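Local atomic coordinates of ATP-citrate lyase beta-subunit (Chlorobium limicola, PDB entry 6HXJ), a protein that probably takes part in ATP-dependent citrate cleavage, in which citrate, ATP and CoA yield oxaloacetate, acetyl-CoA, ADP and phosphate. Residues S121-G124 and D130-D133; P191-K196 and R200-D205; T306-P311 and G346-V351; Q371-E374 and D378-V381. All coordinates share one frame; numbering follows the deposited sequence.

The four contacts form two pairs at opposite sides of the chain's centre. Contacts 1 and 2 belong to the ATP-grasp region, where both involve strands of one antiparallel sheet or the loops leaving them; their centres are 16 Å apart and their nearest atoms about 5 Å apart, without touching. Contacts 3 and 4 belong to the citrate-binding region and lie at successive beta-alpha-beta crossovers of its mixed sheet. Their centres are also 16 Å apart, but here they touch, Val351 O lying 3.9 Å from Asp378 CB. Between the pairs, centres are 54 to 65 Å apart. Coenzyme A is bound in the crystal; all four contacts are made within one chain, contact 2 largely through strand hydrogen bonds, the others by side-chain packing.

Contact 1 (S121-G124 and D130-D133); sequences SKHG and DNWD
His123 and Asn131 adopt the same first torsion, chi1 -67° in each, with CG anti to the carbonyl carbon and beside the backbone N, and this brings the imidazole and the carboxamide together as two flat plates. The planes are 19° apart, so the groups are stacked, although the side chains themselves run across each other at about a right angle. Asn131 CG sits 3.8 Å above the plane of the His123 ring, displaced toward its rim, and Asn131 ND2 lies over the same face, 3.8 Å from His123 CG. The stems meet too, His123 CB to Asn131 CB at 3.8 Å. No hydrogen bond crosses between the segments. Histidine suits its place by offering a planar face, and asparagine by an amide flat enough to lie on it while keeping a polar end for the loop: ND2 gives a weak bond to Asp127 O. The backbone turns sharply here, with Asn131 at the centre of an inverse gamma turn. Serine suits the buried position 121 because its hydroxyl finds partners: Ser121 OG is hydrogen-bonded with Ser134 OG, and His123 N gives Ser121 OG a weak bond at 3.4 Å. Ser134 OG also bonds Asn131 O. The stack thus lies within the long loop joining two neighbouring antiparallel strands, 115-121 and 136-141, in the ATP-grasp region of the chain.

Contact 2 (P191-K196 and R200-D205); sequences PLVIRK and RFAALD
A beta hairpin is built here from residues Pro191-Arg195 and Arg200-Ala203, whose strand axes run antiparallel at 160°. Val193 with Ala202, and Arg195 with Arg200, are hydrogen-bonded pairs; Val193 N reaches Ala202 O at 2.8 Å, and Ala202 N returns to Val193 O at 3.0 Å. Next to the turn, the return bond from Arg200 N to Arg195 O is weak; at the other end, beyond the Leu192-Ala203 pair, Leu204 N bonds Pro191 O at 2.9 Å. In the non-hydrogen-bonded pair Ile194-Phe201, the isoleucine's CG1 branch is anti to the backbone N, and it carries Ile194 CD1 over one face of the Phe201 ring, 3.6 Å from the centroid and 16° off the normal, a CH-pi contact. Swapping Phe201 for an alanine would probably strip Ile194 CD1 of this aromatic cover and open a gap beside helix 163-181. Beta-branched Val193 suits the strand; on the face it shares with Ala202, Val193 CG2 meets Leu204 CD1 at 3.6 Å, while the small Ala202 fits close beside it. Arg195 and Arg200 lie side by side on that same face, pointing the same way with their guanidinium planes 52° apart; Asp198 forms a salt bridge with Arg195 NE and probably eases the charge. On the Leu192, Ile194 and Phe201 face, Leu192 packs on Val107 and Ile194 on Phe105 of strand 104-112, and Phe201 rests against Ile164, Val168 and Ile171 of helix 163-181.

Contact 3 (T306-P311 and G346-V351); sequences TICRLP and GYLEGV
Tyr347 lies with one ring face toward Arg309, and Leu348 faces Cys308, so two neighbouring residues of a loop meet two neighbouring residues at the end of helix 297-309. The loop belongs to a beta-alpha-beta crossover, in which strand 315-318 leads through helix 328-344 to the parallel strand 352-356. Gly346, with positive phi, completes a Schellman motif after helix 328-344, a backbone shape that glycine adopts readily. In Tyr347, CG is anti to the carbonyl carbon (chi1 -80°), which carries the ring to the last turn of helix 297-309, where Cys308 O lies 3.8 Å from Tyr347 CD1. Arg309 CG stands 4.1 Å above the Tyr347 ring plane, offset toward the rim, and the two side chains cross obliquely with the guanidinium and ring planes 58° apart. It is therefore CG of the arginine stem, not the guanidinium, that lies over the ring, while the backbone also approaches, Arg309 CA being 3.9 Å from Tyr347 CD1. An arginine suits this exposed place because its hydrocarbon part can pack while the charged end extends beyond, toward Glu305 in a long, weak ion pair. Tyrosine likewise offers a broad apolar face and a polar hydroxyl. The other half of the contact is buried and apolar: Cys308 and Leu348 both rest on Phe339 and Ser342 of helix 328-344. A small, weakly polar thiol is at ease in such a spot beside a branched leucine; Cys308 SG lies 3.7 Å from Leu348 CD2.

Contact 4 (Q371-E374 and D378-V381); sequences QLQE and DIHV
Ile379 meets Leu372 and Gln373 where a beta-alpha-beta crossover closes: helix 362-371 follows strand 352-356, and after a short turn the chain enters strand 378-382, which runs parallel to 352-356 at the border of the sheet within this chain. The close part is built on one methyl group. With CG1 of Ile379 anti to the backbone N (chi1 -173°), CG2 is left directed at the turn, where Ile379 CG2 lies 3.8 Å from Gln373 N. Leu372 CB adds a more distant touch on Ile379 CG2, at 4.3 Å. Ile379 and Leu372 are buried: Ile379, beta-branched as suits a strand, also packs on Ile369, Ile353 and Val355, and the wholly apolar Leu372 on Ile336 and Arg340 of helix 328-344. The partly exposed side is different in character. Gln373 crosses Ile379 at about a right angle and extends beyond CG toward the strand, its methylene stem doing the packing while its amide stays polar. No hydrogen bond joins the segments; Gln373 OE1 instead accepts one from Lys370 NZ. Glutamine suits this border by joining an apolar stem to a polar end, and an alanine in its place would probably leave Ile379 CG2 less covered and Lys370 without this acceptor. The nearest approach of the two side chains is between carbons, Gln373 CG lying 3.6 Å from Ile379 CG2.

Contact 1 (S121-G124 and D130-D133)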
loop_
_atom_site.group_PDB
_atom_site.type_symbol
_atom_site.label_atom_id
_atom_site.label_comp_id
_atom_site.label_asym_id
_atom_site.label_seq_id
_atom_site.Cartn_x
_atom_site.Cartn_y
_atom_site.Cartn_z
ATOM N N SER A 121 1.221 -82.266 0.524
ATOM C CA SER A 121 0.965 -83.649 0.928
ATOM C C SER A 121 -0.184 -84.242 0.146
ATOM O O SER A 121 -1.137 -83.543 -0.195
ATOM C CB SER A 121 0.680 -83.750 2.422
ATOM O OG SER A 121 0.790 -85.096 2.848
ATOM N N LYS A 122 -0.098 -85.537 -0.133
ATOM C CA LYS A 122 -1.156 -86.279 -0.823
ATOM C C LYS A 122 -2.196 -86.740 0.206
ATOM O O LYS A 122 -3.333 -87.026 -0.160
ATOM C CB LYS A 122 -0.557 -87.478 -1.566
ATOM C CG LYS A 122 -1.196 -87.747 -2.918
ATOM C CD LYS A 122 -0.500 -88.886 -3.657
ATOM C CE LYS A 122 -1.310 -89.358 -4.840
ATOM N NZ LYS A 122 -0.879 -90.703 -5.300
ATOM N N HIS A 123 -1.781 -86.806 1.488
ATOM C CA HIS A 123 -2.597 -87.198 2.633
ATOM C C HIS A 123 -3.222 -85.990 3.293
ATOM O O HIS A 123 -2.767 -85.546 4.347
ATOM C CB HIS A 123 -1.767 -87.986 3.654
ATOM C CG HIS A 123 -1.314 -89.310 3.144
ATOM N ND1 HIS A 123 -2.213 -90.332 2.892
ATOM C CD2 HIS A 123 -0.066 -89.739 2.856
ATOM C CE1 HIS A 123 -1.483 -91.345 2.457
ATOM N NE2 HIS A 123 -0.185 -91.034 2.420
ATOM N N GLY A 124 -4.283 -85.483 2.691
ATOM C CA GLY A 124 -4.999 -84.327 3.206
ATOM C C GLY A 124 -6.143 -84.673 4.124
ATOM O O GLY A 124 -6.617 -85.807 4.152
ATOM N N ASP A 130 -0.375 -87.678 11.670
ATOM C CA ASP A 130 0.511 -88.847 11.681
ATOM C C ASP A 130 1.336 -88.914 10.395
ATOM O O ASP A 130 2.512 -89.284 10.440
ATOM C CB ASP A 130 -0.272 -90.160 11.921
ATOM C CG ASP A 130 0.586 -91.351 12.328
ATOM O OD1 ASP A 130 1.180 -91.311 13.436
ATOM O OD2 ASP A 130 0.606 -92.355 11.576
ATOM N N ASN A 131 0.716 -88.495 9.264
ATOM C CA ASN A 131 1.282 -88.445 7.915
ATOM C C ASN A 131 2.069 -87.153 7.672
ATOM O O ASN A 131 1.817 -86.408 6.716
ATOM C CB ASN A 131 0.197 -88.652 6.850
ATOM C CG ASN A 131 -0.398 -90.033 6.844
ATOM O OD1 ASN A 131 0.308 -91.046 6.826
ATOM N ND2 ASN A 131 -1.715 -90.094 6.888
ATOM N N TRP A 132 3.045 -86.897 8.540
ATOM C CA TRP A 132 3.906 -85.739 8.370
ATOM C C TRP A 132 5.206 -86.091 7.609
ATOM O O TRP A 132 5.943 -85.190 7.216
ATOM C CB TRP A 132 4.164 -84.994 9.685
ATOM C CG TRP A 132 4.536 -83.556 9.451
ATOM C CD1 TRP A 132 5.788 -83.016 9.515
ATOM C CD2 TRP A 132 3.674 -82.511 8.964
ATOM N NE1 TRP A 132 5.752 -81.687 9.149
ATOM C CE2 TRP A 132 4.467 -81.352 8.808
ATOM C CE3 TRP A 132 2.300 -82.433 8.673
ATOM C CZ2 TRP A 132 3.929 -80.128 8.391
ATOM C CZ3 TRP A 132 1.774 -81.225 8.241
ATOM C CH2 TRP A 132 2.584 -80.090 8.106
ATOM N N ASP A 133 5.446 -87.389 7.327
ATOM C CA ASP A 133 6.607 -87.825 6.531
ATOM C C ASP A 133 6.237 -87.707 5.053
ATOM O O ASP A 133 7.117 -87.596 4.189
ATOM C CB ASP A 133 6.986 -89.289 6.875
ATOM C CG ASP A 133 8.189 -89.505 7.789
ATOM O OD1 ASP A 133 8.542 -88.569 8.554
ATOM O OD2 ASP A 133 8.744 -90.630 7.784
#

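Contact 2 (P191-K196 and R200-D205)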
loop_
_atom_site.group_PDB
_atom_site.type_symbol
_atom_site.label_atom_id
_atom_site.label_comp_id
_atom_site.label_asym_id
_atom_site.label_seq_id
_atom_site.Cartn_x
_atom_site.Cartn_y
_atom_site.Cartn_z
ATOM N N PRO A 191 -8.700 -79.525 3.637
ATOM C CA PRO A 191 -8.193 -80.147 2.411
ATOM C C PRO A 191 -8.383 -79.379 1.118
ATOM O O PRO A 191 -9.294 -78.557 0.974
ATOM C CB PRO A 191 -8.983 -81.459 2.359
ATOM C CG PRO A 191 -10.326 -81.123 2.981
ATOM C CD PRO A 191 -10.108 -79.899 3.876
ATOM N N LEU A 192 -7.503 -79.692 0.169
ATOM C CA LEU A 192 -7.590 -79.278 -1.220
ATOM C C LEU A 192 -8.158 -80.573 -1.848
ATOM O O LEU A 192 -7.461 -81.595 -1.963
ATOM C CB LEU A 192 -6.216 -78.877 -1.823
ATOM C CG LEU A 192 -6.212 -78.667 -3.362
ATOM C CD1 LEU A 192 -6.899 -77.369 -3.758
ATOM C CD2 LEU A 192 -4.824 -78.799 -3.957
ATOM N N VAL A 193 -9.455 -80.559 -2.123
ATOM C CA VAL A 193 -10.129 -81.746 -2.620
ATOM C C VAL A 193 -10.162 -81.811 -4.144
ATOM O O VAL A 193 -10.112 -80.780 -4.820
ATOM C CB VAL A 193 -11.538 -81.937 -1.994
ATOM C CG1 VAL A 193 -11.460 -81.982 -0.471
ATOM C CG2 VAL A 193 -12.520 -80.870 -2.466
ATOM N N ILE A 194 -10.236 -83.046 -4.663
ATOM C CA ILE A 194 -10.348 -83.364 -6.086
ATOM C C ILE A 194 -11.592 -84.221 -6.330
ATOM O O ILE A 194 -11.845 -85.187 -5.598
ATOM C CB ILE A 194 -9.049 -84.018 -6.676
ATOM C CG1 ILE A 194 -9.172 -84.396 -8.176
ATOM C CG2 ILE A 194 -8.642 -85.263 -5.897
ATOM C CD1 ILE A 194 -9.308 -83.327 -9.139
ATOM N N ARG A 195 -12.353 -83.856 -7.372
ATOM C CA ARG A 195 -13.518 -84.595 -7.842
ATOM C C ARG A 195 -13.095 -85.204 -9.184
ATOM O O ARG A 195 -13.260 -84.594 -10.246
ATOM C CB ARG A 195 -14.733 -83.664 -7.964
ATOM C CG ARG A 195 -16.045 -84.383 -8.330
ATOM C CD ARG A 195 -17.279 -83.540 -8.042
ATOM N NE ARG A 195 -17.484 -82.470 -9.025
ATOM C CZ ARG A 195 -18.468 -81.575 -8.968
ATOM N NH1 ARG A 195 -18.578 -80.640 -9.904
ATOM N NH2 ARG A 195 -19.351 -81.609 -7.977
ATOM N N LYS A 196 -12.459 -86.383 -9.095
ATOM C CA LYS A 196 -11.857 -87.129 -10.199
ATOM C C LYS A 196 -12.756 -87.282 -11.438
ATOM O O LYS A 196 -12.264 -87.036 -12.544
ATOM C CB LYS A 196 -11.329 -88.490 -9.724
ATOM C CG LYS A 196 -10.108 -88.340 -8.827
ATOM C CD LYS A 196 -9.511 -89.651 -8.383
ATOM C CE LYS A 196 -8.462 -89.342 -7.344
ATOM N NZ LYS A 196 -7.442 -90.406 -7.221
ATOM N N ARG A 200 -12.374 -81.588 -11.261
ATOM C CA ARG A 200 -12.552 -80.311 -10.573
ATOM C C ARG A 200 -11.970 -80.300 -9.152
ATOM O O ARG A 200 -12.294 -81.169 -8.339
ATOM C CB ARG A 200 -14.024 -79.870 -10.567
ATOM C CG ARG A 200 -14.315 -78.696 -11.496
ATOM C CD ARG A 200 -15.781 -78.318 -11.448
ATOM N NE ARG A 200 -16.305 -77.972 -12.771
ATOM C CZ ARG A 200 -17.574 -78.127 -13.143
ATOM N NH1 ARG A 200 -18.465 -78.635 -12.298
ATOM N NH2 ARG A 200 -17.959 -77.785 -14.365
ATOM N N PHE A 201 -11.144 -79.282 -8.852
ATOM C CA PHE A 201 -10.505 -79.071 -7.560
ATOM C C PHE A 201 -11.258 -77.999 -6.751
ATOM O O PHE A 201 -11.922 -77.134 -7.334
ATOM C CB PHE A 201 -9.060 -78.616 -7.771
ATOM C CG PHE A 201 -8.033 -79.664 -8.127
ATOM C CD1 PHE A 201 -7.797 -80.006 -9.451
ATOM C CD2 PHE A 201 -7.232 -80.238 -7.144
ATOM C CE1 PHE A 201 -6.811 -80.937 -9.783
ATOM C CE2 PHE A 201 -6.247 -81.172 -7.478
ATOM C CZ PHE A 201 -6.048 -81.519 -8.794
ATOM N N ALA A 202 -11.145 -78.053 -5.414
ATOM C CA ALA A 202 -11.741 -77.085 -4.488
ATOM C C ALA A 202 -10.944 -77.008 -3.197
ATOM O O ALA A 202 -10.594 -78.029 -2.606
ATOM C CB ALA A 202 -13.191 -77.436 -4.174
ATOM N N ALA A 203 -10.679 -75.777 -2.750
ATOM C CA ALA A 203 -10.002 -75.476 -1.492
ATOM C C ALA A 203 -11.102 -75.444 -0.451
ATOM O O ALA A 203 -11.895 -74.498 -0.435
ATOM C CB ALA A 203 -9.322 -74.122 -1.575
ATOM N N LEU A 204 -11.222 -76.511 0.345
ATOM C CA LEU A 204 -12.306 -76.606 1.317
ATOM C C LEU A 204 -12.096 -75.737 2.569
ATOM O O LEU A 204 -12.997 -74.951 2.881
ATOM C CB LEU A 204 -12.608 -78.065 1.667
ATOM C CG LEU A 204 -13.905 -78.649 1.110
ATOM C CD1 LEU A 204 -14.073 -78.393 -0.388
ATOM C CD2 LEU A 204 -14.001 -80.114 1.424
ATOM N N ASP A 205 -10.932 -75.855 3.274
ATOM C CA ASP A 205 -10.639 -75.057 4.483
ATOM C C ASP A 205 -9.497 -74.114 4.215
ATOM O O ASP A 205 -8.352 -74.545 4.074
ATOM C CB ASP A 205 -10.331 -75.929 5.719
ATOM C CG ASP A 205 -11.487 -76.772 6.243
ATOM O OD1 ASP A 205 -12.589 -76.207 6.469
ATOM O OD2 ASP A 205 -11.272 -77.982 6.504
#

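Contact 3 (T306-P311 and G346-V351)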
loop_
_atom_site.group_PDB
_atom_site.type_symbol
_atom_site.label_atom_id
_atom_site.label_comp_id
_atom_site.label_asym_id
_atom_site.label_seq_id
_atom_site.Cartn_x
_atom_site.Cartn_y
_atom_site.Cartn_z
ATOM N N THR A 306 -10.171 -45.788 31.856
ATOM C CA THR A 306 -10.581 -47.172 31.590
ATOM C C THR A 306 -10.030 -48.140 32.665
ATOM O O THR A 306 -10.775 -48.990 33.170
ATOM C CB THR A 306 -10.087 -47.582 30.174
ATOM O OG1 THR A 306 -10.462 -46.605 29.207
ATOM C CG2 THR A 306 -10.574 -48.954 29.732
ATOM N N ILE A 307 -8.727 -47.987 33.010
ATOM C CA ILE A 307 -8.010 -48.822 33.984
ATOM C C ILE A 307 -8.601 -48.663 35.395
ATOM O O ILE A 307 -8.746 -49.647 36.121
ATOM C CB ILE A 307 -6.483 -48.572 33.893
ATOM C CG1 ILE A 307 -5.974 -49.169 32.568
ATOM C CG2 ILE A 307 -5.699 -49.211 35.070
ATOM C CD1 ILE A 307 -4.818 -48.518 32.014
ATOM N N CYS A 308 -8.992 -47.438 35.750
ATOM C CA CYS A 308 -9.590 -47.104 37.040
ATOM C C CYS A 308 -11.011 -47.679 37.169
ATOM O O CYS A 308 -11.413 -48.065 38.272
ATOM C CB CYS A 308 -9.572 -45.594 37.252
ATOM S SG CYS A 308 -7.916 -44.827 37.169
ATOM N N ARG A 309 -11.757 -47.738 36.040
ATOM C CA ARG A 309 -13.118 -48.280 35.978
ATOM C C ARG A 309 -13.155 -49.809 36.244
ATOM O O ARG A 309 -14.207 -50.323 36.611
ATOM C CB ARG A 309 -13.784 -47.932 34.629
ATOM C CG ARG A 309 -14.229 -46.471 34.469
ATOM C CD ARG A 309 -14.607 -46.150 33.022
ATOM N NE ARG A 309 -14.449 -44.724 32.694
ATOM C CZ ARG A 309 -14.321 -44.232 31.459
ATOM N NH1 ARG A 309 -14.334 -45.043 30.407
ATOM N NH2 ARG A 309 -14.171 -42.926 31.270
ATOM N N LEU A 310 -12.004 -50.519 36.108
ATOM C CA LEU A 310 -11.849 -51.980 36.308
ATOM C C LEU A 310 -12.297 -52.516 37.695
ATOM O O LEU A 310 -12.005 -51.885 38.721
ATOM C CB LEU A 310 -10.404 -52.438 36.005
ATOM C CG LEU A 310 -9.978 -52.428 34.539
ATOM C CD1 LEU A 310 -8.478 -52.525 34.418
ATOM C CD2 LEU A 310 -10.591 -53.568 33.763
ATOM N N PRO A 311 -13.009 -53.683 37.705
ATOM C CA PRO A 311 -13.500 -54.235 38.973
ATOM C C PRO A 311 -12.438 -54.925 39.822
ATOM O O PRO A 311 -11.536 -55.605 39.299
ATOM C CB PRO A 311 -14.586 -55.220 38.532
ATOM C CG PRO A 311 -14.156 -55.687 37.194
ATOM C CD PRO A 311 -13.438 -54.521 36.559
ATOM N N GLY A 346 -15.499 -41.718 42.506
ATOM C CA GLY A 346 -15.417 -42.696 43.587
ATOM C C GLY A 346 -14.806 -44.034 43.213
ATOM O O GLY A 346 -15.064 -45.047 43.877
ATOM N N TYR A 347 -13.984 -44.051 42.162
ATOM C CA TYR A 347 -13.388 -45.296 41.679
ATOM C C TYR A 347 -12.100 -45.730 42.393
ATOM O O TYR A 347 -11.848 -46.937 42.527
ATOM C CB TYR A 347 -13.139 -45.236 40.167
ATOM C CG TYR A 347 -14.375 -45.496 39.337
ATOM C CD1 TYR A 347 -14.859 -46.789 39.156
ATOM C CD2 TYR A 347 -15.039 -44.454 38.698
ATOM C CE1 TYR A 347 -15.988 -47.037 38.376
ATOM C CE2 TYR A 347 -16.170 -44.687 37.920
ATOM C CZ TYR A 347 -16.645 -45.981 37.763
ATOM O OH TYR A 347 -17.762 -46.204 36.990
ATOM N N LEU A 348 -11.264 -44.748 42.796
ATOM C CA LEU A 348 -9.964 -45.014 43.418
ATOM C C LEU A 348 -9.973 -44.946 44.965
ATOM O O LEU A 348 -9.034 -44.421 45.576
ATOM C CB LEU A 348 -8.875 -44.099 42.810
ATOM C CG LEU A 348 -8.721 -44.105 41.283
ATOM C CD1 LEU A 348 -7.797 -42.994 40.836
ATOM C CD2 LEU A 348 -8.306 -45.473 40.745
ATOM N N GLU A 349 -11.008 -45.547 45.589
ATOM C CA GLU A 349 -11.157 -45.612 47.040
ATOM C C GLU A 349 -10.403 -46.841 47.585
ATOM O O GLU A 349 -10.758 -47.982 47.266
ATOM C CB GLU A 349 -12.650 -45.642 47.427
ATOM C CG GLU A 349 -13.419 -44.377 47.066
ATOM C CD GLU A 349 -14.870 -44.304 47.533
ATOM O OE1 GLU A 349 -15.759 -44.113 46.672
ATOM O OE2 GLU A 349 -15.120 -44.403 48.759
ATOM N N GLY A 350 -9.322 -46.586 48.325
ATOM C CA GLY A 350 -8.506 -47.628 48.935
ATOM C C GLY A 350 -7.353 -48.131 48.096
ATOM O O GLY A 350 -6.379 -48.662 48.641
ATOM N N VAL A 351 -7.439 -47.962 46.764
ATOM C CA VAL A 351 -6.397 -48.385 45.825
ATOM C C VAL A 351 -5.106 -47.565 46.006
ATOM O O VAL A 351 -5.153 -46.346 46.225
ATOM C CB VAL A 351 -6.876 -48.406 44.352
ATOM C CG1 VAL A 351 -8.099 -49.294 44.181
ATOM C CG2 VAL A 351 -7.173 -47.006 43.882
#

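Contact 4 (Q371-E374 and D378-V381)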
loop_
_atom_site.group_PDB
_atom_site.type_symbol
_atom_site.label_atom_id
_atom_site.label_comp_id
_atom_site.label_asym_id
_atom_site.label_seq_id
_atom_site.Cartn_x
_atom_site.Cartn_y
_atom_site.Cartn_z
ATOM N N GLN A 371 2.562 -34.752 43.840
ATOM C CA GLN A 371 1.672 -33.748 44.428
ATOM C C GLN A 371 0.341 -34.418 44.705
ATOM O O GLN A 371 -0.266 -34.118 45.729
ATOM C CB GLN A 371 1.469 -32.571 43.477
ATOM C CG GLN A 371 0.542 -31.475 43.986
ATOM C CD GLN A 371 0.321 -30.405 42.944
ATOM O OE1 GLN A 371 0.033 -30.676 41.772
ATOM N NE2 GLN A 371 0.389 -29.157 43.371
ATOM N N LEU A 372 -0.089 -35.356 43.832
ATOM C CA LEU A 372 -1.335 -36.095 44.036
ATOM C C LEU A 372 -1.461 -36.723 45.431
ATOM O O LEU A 372 -2.555 -37.129 45.793
ATOM C CB LEU A 372 -1.610 -37.134 42.952
ATOM C CG LEU A 372 -2.177 -36.631 41.635
ATOM C CD1 LEU A 372 -2.192 -37.749 40.615
ATOM C CD2 LEU A 372 -3.597 -36.147 41.785
ATOM N N GLN A 373 -0.383 -36.739 46.243
ATOM C CA GLN A 373 -0.404 -37.161 47.646
ATOM C C GLN A 373 -1.214 -36.189 48.512
ATOM O O GLN A 373 -1.871 -36.642 49.459
ATOM C CB GLN A 373 1.025 -37.259 48.231
ATOM C CG GLN A 373 1.764 -38.550 47.905
ATOM C CD GLN A 373 3.253 -38.560 48.222
ATOM O OE1 GLN A 373 4.018 -39.278 47.579
ATOM N NE2 GLN A 373 3.713 -37.813 49.226
ATOM N N GLU A 374 -1.186 -34.878 48.205
ATOM C CA GLU A 374 -1.906 -33.954 49.072
ATOM C C GLU A 374 -3.426 -33.975 48.770
ATOM O O GLU A 374 -4.224 -33.607 49.636
ATOM C CB GLU A 374 -1.290 -32.528 49.183
ATOM C CG GLU A 374 -1.135 -31.668 47.947
ATOM C CD GLU A 374 0.158 -30.865 47.904
ATOM O OE1 GLU A 374 1.111 -31.310 47.223
ATOM O OE2 GLU A 374 0.240 -29.827 48.599
ATOM N N ASP A 378 -3.199 -42.606 47.783
ATOM C CA ASP A 378 -2.182 -43.495 48.372
ATOM C C ASP A 378 -1.127 -43.828 47.250
ATOM O O ASP A 378 -0.970 -44.975 46.820
ATOM C CB ASP A 378 -2.866 -44.757 48.946
ATOM C CG ASP A 378 -2.093 -45.488 50.036
ATOM O OD1 ASP A 378 -0.900 -45.802 49.819
ATOM O OD2 ASP A 378 -2.709 -45.834 51.067
ATOM N N ILE A 379 -0.436 -42.782 46.774
ATOM C CA ILE A 379 0.506 -42.856 45.664
ATOM C C ILE A 379 1.980 -42.854 46.128
ATOM O O ILE A 379 2.410 -41.957 46.864
ATOM C CB ILE A 379 0.180 -41.739 44.604
ATOM C CG1 ILE A 379 1.038 -41.872 43.327
ATOM C CG2 ILE A 379 0.237 -40.310 45.173
ATOM C CD1 ILE A 379 0.440 -41.205 42.108
ATOM N N HIS A 380 2.743 -43.881 45.675
ATOM C CA HIS A 380 4.192 -44.037 45.902
ATOM C C HIS A 380 4.869 -43.812 44.551
ATOM O O HIS A 380 4.559 -44.509 43.579
ATOM C CB HIS A 380 4.543 -45.422 46.501
ATOM C CG HIS A 380 3.807 -45.729 47.776
ATOM N ND1 HIS A 380 2.523 -46.268 47.764
ATOM C CD2 HIS A 380 4.174 -45.515 49.060
ATOM C CE1 HIS A 380 2.164 -46.371 49.033
ATOM N NE2 HIS A 380 3.125 -45.939 49.851
ATOM N N VAL A 381 5.712 -42.770 44.468
ATOM C CA VAL A 381 6.389 -42.438 43.217
ATOM C C VAL A 381 7.912 -42.543 43.420
ATOM O O VAL A 381 8.494 -41.984 44.361
ATOM C CB VAL A 381 5.914 -41.127 42.477
ATOM C CG1 VAL A 381 4.731 -40.443 43.153
ATOM C CG2 VAL A 381 7.045 -40.144 42.154
#